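Local coordinates for protein arginine kinase (PDB 4RF6) that catalyses the reversible transfer of phosphate from ATP to L-arginine, giving phosphoarginine and ADP, with two phosphagen kinase units joined in a single chain, at residues P374-L386 with I413-V426. Sequence-based numbering, arbitrary orientation. Where two conformers were deposited one is given.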
ATOM      1  N   PRO A 374     -15.527  22.550  15.553  1.00 36.68           N
ATOM      2  CA  PRO A 374     -14.845  21.562  16.396  1.00 35.78           C
ATOM      3  C   PRO A 374     -14.855  21.998  17.859  1.00 39.45           C
ATOM      4  O   PRO A 374     -14.032  22.827  18.252  1.00 39.62           O
ATOM      5  CB  PRO A 374     -13.406  21.568  15.857  1.00 31.61           C
ATOM      6  CG  PRO A 374     -13.489  22.226  14.502  1.00 31.87           C
ATOM      7  CD  PRO A 374     -14.608  23.205  14.605  1.00 33.38           C
ATOM      8  N   GLU A 375     -15.766  21.433  18.647  1.00 45.61           N
ATOM      9  CA  GLU A 375     -15.943  21.825  20.045  1.00 49.36           C
ATOM     10  C   GLU A 375     -14.664  21.718  20.879  1.00 45.45           C
ATOM     11  O   GLU A 375     -14.464  22.496  21.813  1.00 44.53           O
ATOM     12  CB  GLU A 375     -17.056  20.998  20.695  1.00 55.89           C
ATOM     13  CG  GLU A 375     -17.778  21.698  21.847  1.00 63.42           C
ATOM     14  CD  GLU A 375     -18.723  22.787  21.366  1.00 70.58           C
ATOM     15  OE1 GLU A 375     -19.088  22.773  20.171  1.00 73.40           O
ATOM     16  OE2 GLU A 375     -19.102  23.658  22.182  1.00 72.50           O
ATOM     17  N   VAL A 376     -13.800  20.764  20.534  1.00 43.51           N
ATOM     18  CA  VAL A 376     -12.551  20.546  21.268  1.00 43.44           C
ATOM     19  C   VAL A 376     -11.639  21.778  21.260  1.00 44.76           C
ATOM     20  O   VAL A 376     -10.781  21.932  22.130  1.00 44.63           O
ATOM     21  CB  VAL A 376     -11.764  19.323  20.733  1.00 44.28           C
ATOM     22  CG1 VAL A 376     -12.632  18.079  20.717  1.00 44.79           C
ATOM     23  CG2 VAL A 376     -11.217  19.596  19.341  1.00 43.03           C
ATOM     24  N   LEU A 377     -11.832  22.653  20.278  1.00 45.93           N
ATOM     25  CA  LEU A 377     -11.020  23.859  20.161  1.00 50.16           C
ATOM     26  C   LEU A 377     -11.424  24.904  21.198  1.00 57.13           C
ATOM     27  O   LEU A 377     -10.643  25.796  21.530  1.00 57.10           O
ATOM     28  CB  LEU A 377     -11.123  24.450  18.753  1.00 47.44           C
ATOM     29  CG  LEU A 377     -10.461  23.670  17.620  1.00 46.39           C
ATOM     30  CD1 LEU A 377     -10.595  24.404  16.292  1.00 45.23           C
ATOM     31  CD2 LEU A 377      -9.000  23.412  17.944  1.00 45.70           C
ATOM     32  N   LYS A 378     -12.648  24.791  21.707  1.00 62.37           N
ATOM     33  CA  LYS A 378     -13.168  25.751  22.681  1.00 65.81           C
ATOM     34  C   LYS A 378     -12.404  25.712  24.009  1.00 67.96           C
ATOM     35  O   LYS A 378     -12.393  26.692  24.756  1.00 69.15           O
ATOM     36  CB  LYS A 378     -14.664  25.523  22.910  1.00 65.63           C
ATOM     37  CG  LYS A 378     -15.496  25.534  21.634  1.00 66.11           C
ATOM     38  CD  LYS A 378     -16.925  25.961  21.923  1.00 67.52           C
ATOM     39  CE  LYS A 378     -17.696  26.260  20.646  1.00 67.89           C
ATOM     40  NZ  LYS A 378     -18.985  26.949  20.935  1.00 68.67           N
ATOM     41  N   ASN A 379     -11.773  24.571  24.285  1.00 69.05           N
ATOM     42  CA  ASN A 379     -10.927  24.383  25.464  1.00 71.15           C
ATOM     43  C   ASN A 379      -9.824  25.434  25.563  1.00 73.68           C
ATOM     44  O   ASN A 379      -9.031  25.597  24.633  1.00 72.88           O
ATOM     45  CB  ASN A 379     -10.304  22.984  25.435  1.00 70.43           C
ATOM     46  CG  ASN A 379      -9.676  22.576  26.764  1.00 70.61           C
ATOM     47  OD1 ASN A 379      -9.363  23.410  27.612  1.00 71.04           O
ATOM     48  ND2 ASN A 379      -9.478  21.274  26.939  1.00 70.26           N
ATOM     49  N   PRO A 380      -9.781  26.157  26.695  1.00 76.86           N
ATOM     50  CA  PRO A 380      -8.791  27.196  27.000  1.00 77.64           C
ATOM     51  C   PRO A 380      -7.332  26.774  26.828  1.00 77.98           C
ATOM     52  O   PRO A 380      -6.601  27.485  26.149  1.00 78.23           O
ATOM     53  CB  PRO A 380      -9.091  27.530  28.459  1.00 77.91           C
ATOM     54  CG  PRO A 380     -10.561  27.349  28.554  1.00 78.51           C
ATOM     55  CD  PRO A 380     -10.871  26.147  27.687  1.00 77.90           C
ATOM     56  N   GLU A 381      -6.916  25.651  27.411  1.00 78.99           N
ATOM     57  CA  GLU A 381      -5.498  25.285  27.398  1.00 78.98           C
ATOM     58  C   GLU A 381      -4.971  24.701  26.083  1.00 74.83           C
ATOM     59  O   GLU A 381      -3.838  24.212  26.024  1.00 75.38           O
ATOM     60  CB  GLU A 381      -5.145  24.367  28.570  1.00 82.90           C
ATOM     61  CG  GLU A 381      -4.756  25.115  29.838  1.00 85.84           C
ATOM     62  CD  GLU A 381      -3.920  24.269  30.776  1.00 87.38           C
ATOM     63  OE1 GLU A 381      -4.498  23.651  31.693  1.00 88.50           O
ATOM     64  OE2 GLU A 381      -2.686  24.223  30.590  1.00 87.04           O
ATOM     65  N   VAL A 382      -5.787  24.751  25.033  1.00 69.30           N
ATOM     66  CA  VAL A 382      -5.319  24.421  23.688  1.00 62.53           C
ATOM     67  C   VAL A 382      -4.709  25.673  23.052  1.00 56.59           C
ATOM     68  O   VAL A 382      -5.373  26.704  22.943  1.00 55.32           O
ATOM     69  CB  VAL A 382      -6.457  23.881  22.802  1.00 61.19           C
ATOM     70  CG1 VAL A 382      -6.000  23.782  21.353  1.00 61.17           C
ATOM     71  CG2 VAL A 382      -6.936  22.526  23.314  1.00 60.37           C
ATOM     72  N   LYS A 383      -3.448  25.581  22.639  1.00 54.04           N
ATOM     73  CA  LYS A 383      -2.707  26.758  22.191  1.00 51.64           C
ATOM     74  C   LYS A 383      -2.178  26.670  20.759  1.00 45.38           C
ATOM     75  O   LYS A 383      -1.247  27.387  20.391  1.00 45.44           O
ATOM     76  CB  LYS A 383      -1.564  27.056  23.158  1.00 55.31           C
ATOM     77  CG  LYS A 383      -2.041  27.349  24.562  1.00 60.00           C
ATOM     78  CD  LYS A 383      -2.933  28.582  24.583  1.00 63.96           C
ATOM     79  CE  LYS A 383      -3.744  28.660  25.868  1.00 66.29           C
ATOM     80  NZ  LYS A 383      -2.890  28.686  27.086  1.00 67.93           N
ATOM     81  N   SER A 384      -2.775  25.800  19.952  1.00 41.61           N
ATOM     82  CA  SER A 384      -2.413  25.704  18.540  1.00 38.53           C
ATOM     83  C   SER A 384      -2.794  26.987  17.797  1.00 35.33           C
ATOM     84  O   SER A 384      -3.691  27.719  18.225  1.00 32.78           O
ATOM     85  CB  SER A 384      -3.109  24.511  17.892  1.00 37.89           C
ATOM     86  OG  SER A 384      -4.513  24.692  17.875  1.00 37.06           O
ATOM     87  N   LEU A 385      -2.103  27.267  16.694  1.00 33.68           N
ATOM     88  CA  LEU A 385      -2.442  28.419  15.860  1.00 32.80           C
ATOM     89  C   LEU A 385      -3.821  28.214  15.232  1.00 29.15           C
ATOM     90  O   LEU A 385      -4.510  29.177  14.884  1.00 29.11           O
ATOM     91  CB  LEU A 385      -1.392  28.621  14.766  1.00 32.25           C
ATOM     92  CG  LEU A 385       0.045  28.880  15.217  1.00 33.11           C
ATOM     93  CD1 LEU A 385       0.987  28.917  14.032  1.00 34.25           C
ATOM     94  CD2 LEU A 385       0.135  30.179  15.991  1.00 33.34           C
ATOM     95  N   LEU A 386      -4.205  26.948  15.082  1.00 27.62           N
ATOM     96  CA  LEU A 386      -5.531  26.587  14.599  1.00 32.17           C
ATOM     97  C   LEU A 386      -6.601  27.200  15.490  1.00 37.30           C
ATOM     98  O   LEU A 386      -7.509  27.886  15.013  1.00 38.46           O
ATOM     99  CB  LEU A 386      -5.694  25.066  14.562  1.00 29.08           C
ATOM    100  CG  LEU A 386      -7.099  24.553  14.244  1.00 30.11           C
ATOM    101  CD1 LEU A 386      -7.561  25.078  12.889  1.00 28.27           C
ATOM    102  CD2 LEU A 386      -7.164  23.021  14.285  1.00 26.14           C
ATOM    103  N   ILE A 413      -7.637  21.176   8.608  1.00 12.60           N
ATOM    104  CA  ILE A 413      -7.487  21.397  10.042  1.00 15.48           C
ATOM    105  C   ILE A 413      -7.536  20.099  10.844  1.00 18.06           C
ATOM    106  O   ILE A 413      -7.296  20.100  12.056  1.00 17.65           O
ATOM    107  CB  ILE A 413      -8.566  22.364  10.567  1.00 21.21           C
ATOM    108  CG1 ILE A 413      -9.922  21.652  10.645  1.00 24.19           C
ATOM    109  CG2 ILE A 413      -8.644  23.608   9.677  1.00 18.26           C
ATOM    110  CD1 ILE A 413     -10.997  22.464  11.324  1.00 25.61           C
ATOM    111  N   ASN A 414      -7.826  18.990  10.168  1.00 20.69           N
ATOM    112  CA  ASN A 414      -8.067  17.715  10.852  1.00 20.01           C
ATOM    113  C   ASN A 414      -6.982  17.296  11.849  1.00 19.94           C
ATOM    114  O   ASN A 414      -7.287  16.899  12.974  1.00 20.27           O
ATOM    115  CB  ASN A 414      -8.342  16.588   9.845  1.00 20.92           C
ATOM    116  CG  ASN A 414      -8.855  15.328  10.516  1.00 24.59           C
ATOM    117  OD1 ASN A 414      -9.988  15.293  11.006  1.00 24.14           O
ATOM    118  ND2 ASN A 414      -8.022  14.286  10.553  1.00 21.55           N
ATOM    119  N   SER A 415      -5.719  17.401  11.452  1.00 18.66           N
ATOM    120  CA  SER A 415      -4.628  16.985  12.326  1.00 20.92           C
ATOM    121  C   SER A 415      -4.567  17.805  13.612  1.00 21.03           C
ATOM    122  O   SER A 415      -4.179  17.293  14.666  1.00 20.52           O
ATOM    123  CB  SER A 415      -3.291  17.069  11.595  1.00 21.83           C
ATOM    124  OG  SER A 415      -2.284  16.386  12.319  1.00 19.90           O
ATOM    125  N   GLY A 416      -4.938  19.081  13.524  1.00 21.01           N
ATOM    126  CA  GLY A 416      -4.950  19.944  14.695  1.00 24.04           C
ATOM    127  C   GLY A 416      -6.178  19.710  15.555  1.00 26.76           C
ATOM    128  O   GLY A 416      -6.178  20.002  16.754  1.00 29.87           O
ATOM    129  N   VAL A 417      -7.233  19.187  14.935  1.00 25.24           N
ATOM    130  CA  VAL A 417      -8.437  18.806  15.667  1.00 28.55           C
ATOM    131  C   VAL A 417      -8.231  17.454  16.367  1.00 32.78           C
ATOM    132  O   VAL A 417      -8.660  17.272  17.511  1.00 34.44           O
ATOM    133  CB  VAL A 417      -9.684  18.790  14.753  1.00 28.97           C
ATOM    134  CG1 VAL A 417     -10.878  18.165  15.462  1.00 28.13           C
ATOM    135  CG2 VAL A 417     -10.034  20.201  14.308  1.00 28.94           C
ATOM    136  N   GLU A 418      -7.557  16.521  15.693  1.00 29.53           N
ATOM    137  CA  GLU A 418      -7.266  15.212  16.288  1.00 30.36           C
ATOM    138  C   GLU A 418      -6.104  15.266  17.279  1.00 28.58           C
ATOM    139  O   GLU A 418      -6.076  14.522  18.262  1.00 33.74           O
ATOM    140  CB  GLU A 418      -6.981  14.164  15.205  1.00 32.58           C
ATOM    141  CG  GLU A 418      -8.193  13.777  14.368  1.00 35.60           C
ATOM    142  CD  GLU A 418      -9.304  13.129  15.188  1.00 39.01           C
ATOM    143  OE1 GLU A 418      -9.003  12.491  16.219  1.00 40.53           O
ATOM    144  OE2 GLU A 418     -10.479  13.261  14.788  1.00 38.87           O
ATOM    145  N   ASN A 419      -5.142  16.142  17.013  1.00 25.68           N
ATOM    146  CA  ASN A 419      -4.004  16.316  17.904  1.00 27.21           C
ATOM    147  C   ASN A 419      -4.012  17.698  18.563  1.00 31.90           C
ATOM    148  O   ASN A 419      -3.358  18.626  18.087  1.00 30.50           O
ATOM    149  CB  ASN A 419      -2.691  16.082  17.151  1.00 26.86           C
ATOM    150  CG  ASN A 419      -2.611  14.696  16.530  1.00 30.42           C
ATOM    151  OD1 ASN A 419      -2.227  13.728  17.191  1.00 30.13           O
ATOM    152  ND2 ASN A 419      -2.977  14.595  15.254  1.00 29.50           N
ATOM    153  N   LEU A 420      -4.745  17.811  19.669  1.00 35.51           N
ATOM    154  CA  LEU A 420      -4.950  19.077  20.378  1.00 37.82           C
ATOM    155  C   LEU A 420      -3.641  19.767  20.759  1.00 38.18           C
ATOM    156  O   LEU A 420      -3.594  20.992  20.909  1.00 38.88           O
ATOM    157  CB  LEU A 420      -5.788  18.844  21.636  1.00 38.92           C
ATOM    158  CG  LEU A 420      -7.159  18.195  21.456  1.00 41.92           C
ATOM    159  CD1 LEU A 420      -7.422  17.139  22.521  1.00 43.83           C
ATOM    160  CD2 LEU A 420      -8.236  19.251  21.500  1.00 43.38           C
ATOM    161  N   ASP A 421      -2.585  18.976  20.907  1.00 39.73           N
ATOM    162  CA  ASP A 421      -1.285  19.483  21.330  1.00 37.68           C
ATOM    163  C   ASP A 421      -0.390  19.874  20.154  1.00 33.94           C
ATOM    164  O   ASP A 421       0.826  20.016  20.314  1.00 32.29           O
ATOM    165  CB  ASP A 421      -0.567  18.433  22.177  1.00 40.20           C
ATOM    166  CG  ASP A 421      -0.011  17.294  21.338  1.00 44.15           C
ATOM    167  OD1 ASP A 421      -0.783  16.683  20.566  1.00 43.44           O
ATOM    168  OD2 ASP A 421       1.206  17.027  21.438  1.00 45.81           O
ATOM    169  N   SER A 422      -0.979  20.028  18.971  1.00 34.60           N
ATOM    170  CA  SER A 422      -0.213  20.468  17.809  1.00 35.77           C
ATOM    171  C   SER A 422       0.181  21.929  18.003  1.00 36.16           C
ATOM    172  O   SER A 422      -0.494  22.667  18.727  1.00 33.08           O
ATOM    173  CB  SER A 422      -1.036  20.335  16.524  1.00 37.00           C
ATOM    174  OG  SER A 422      -1.896  19.211  16.560  1.00 37.80           O
ATOM    175  N   SER A 423       1.268  22.345  17.359  1.00 35.98           N
ATOM    176  CA  SER A 423       1.681  23.742  17.387  1.00 38.53           C
ATOM    177  C   SER A 423       0.892  24.542  16.359  1.00 37.99           C
ATOM    178  O   SER A 423       0.301  25.578  16.673  1.00 38.14           O
ATOM    179  CB  SER A 423       3.177  23.870  17.098  1.00 41.15           C
ATOM    180  OG  SER A 423       3.951  23.373  18.169  1.00 44.08           O
ATOM    181  N   CYS A 424       0.902  24.052  15.125  1.00 37.60           N
ATOM    182  CA  CYS A 424       0.180  24.695  14.037  0.61 36.37           C
ATOM    183  C   CYS A 424      -1.204  24.071  13.910  1.00 33.47           C
ATOM    184  O   CYS A 424      -2.210  24.686  14.279  1.00 33.89           O
ATOM    185  CB  CYS A 424       0.957  24.543  12.729  0.61 36.40           C
ATOM    186  SG  CYS A 424       2.718  24.955  12.866  0.61 64.80           S
ATOM    187  N   GLY A 425      -1.246  22.849  13.393  1.00 29.38           N
ATOM    188  CA  GLY A 425      -2.491  22.115  13.303  1.00 28.25           C
ATOM    189  C   GLY A 425      -3.179  22.251  11.964  1.00 25.45           C
ATOM    190  O   GLY A 425      -4.313  21.793  11.799  1.00 27.43           O
ATOM    191  N   VAL A 426      -2.503  22.886  11.007  1.00 18.49           N
ATOM    192  CA  VAL A 426      -3.083  23.072   9.678  1.00 18.03           C
ATOM    193  C   VAL A 426      -2.147  22.600   8.573  1.00 21.01           C
ATOM    194  O   VAL A 426      -0.972  22.986   8.517  1.00 18.12           O
ATOM    195  CB  VAL A 426      -3.496  24.528   9.438  1.00 16.03           C
ATOM    196  CG1 VAL A 426      -4.293  24.641   8.152  1.00 14.13           C
ATOM    197  CG2 VAL A 426      -4.350  25.017  10.592  1.00 21.56           C
TER
HETATM  198  O   HOH W   1      -5.109  22.081  17.894  1.00 37.27           O
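L386 and I413 meet at the apolar centre, their side chains crossing at about a right angle with L386 CD1 3.7 Å from I413 CG2. L386 CG lies anti to the backbone N (chi1 173°), which sends the fork down onto the helix ending at E418: CD1 slots between I413 and V426 CG2, while CD2 lies over the bare backbone of G416, 3.7 Å from its carbonyl C. G416 has no side chain, and the leucine methyl comes right down onto its main chain. Next along the helix, V417 CG2 touches L386 CD2 and, at 4.0 Å, P374 CB; P374 CG also reaches I413 CD1. Farther out, the exposed L420 folds its CD2 back against V376 CB (3.6 Å) and V382 CG2, covering both valines from the outer side. The polar edge lies where the short helix 385-389 begins. L385 N donates to S423 O at 2.9 Å. L386 N donates to C424 O at 3.1 Å, a more bent bond (140° at the hydrogen) but nearly in line with the C=O. S384, the N-cap, turns OG back over the helix start (chi1 65°) to bond R387 N; the same OG pairs with a water whose oxygen lies 2.6 Å from G416 O, to which it donates. Beyond the two segments, L385 and V426 both pack on helix 438-448, within the small helical N-terminal domain of the second kinase unit. The first amides of helix 385-389 are thus taken up by two carbonyls of the partner loop, S423 and C424, and by the hydroxyl of S384 itself, whereas S384 N is buried without a partner; the contact inward rests on aliphatic packing.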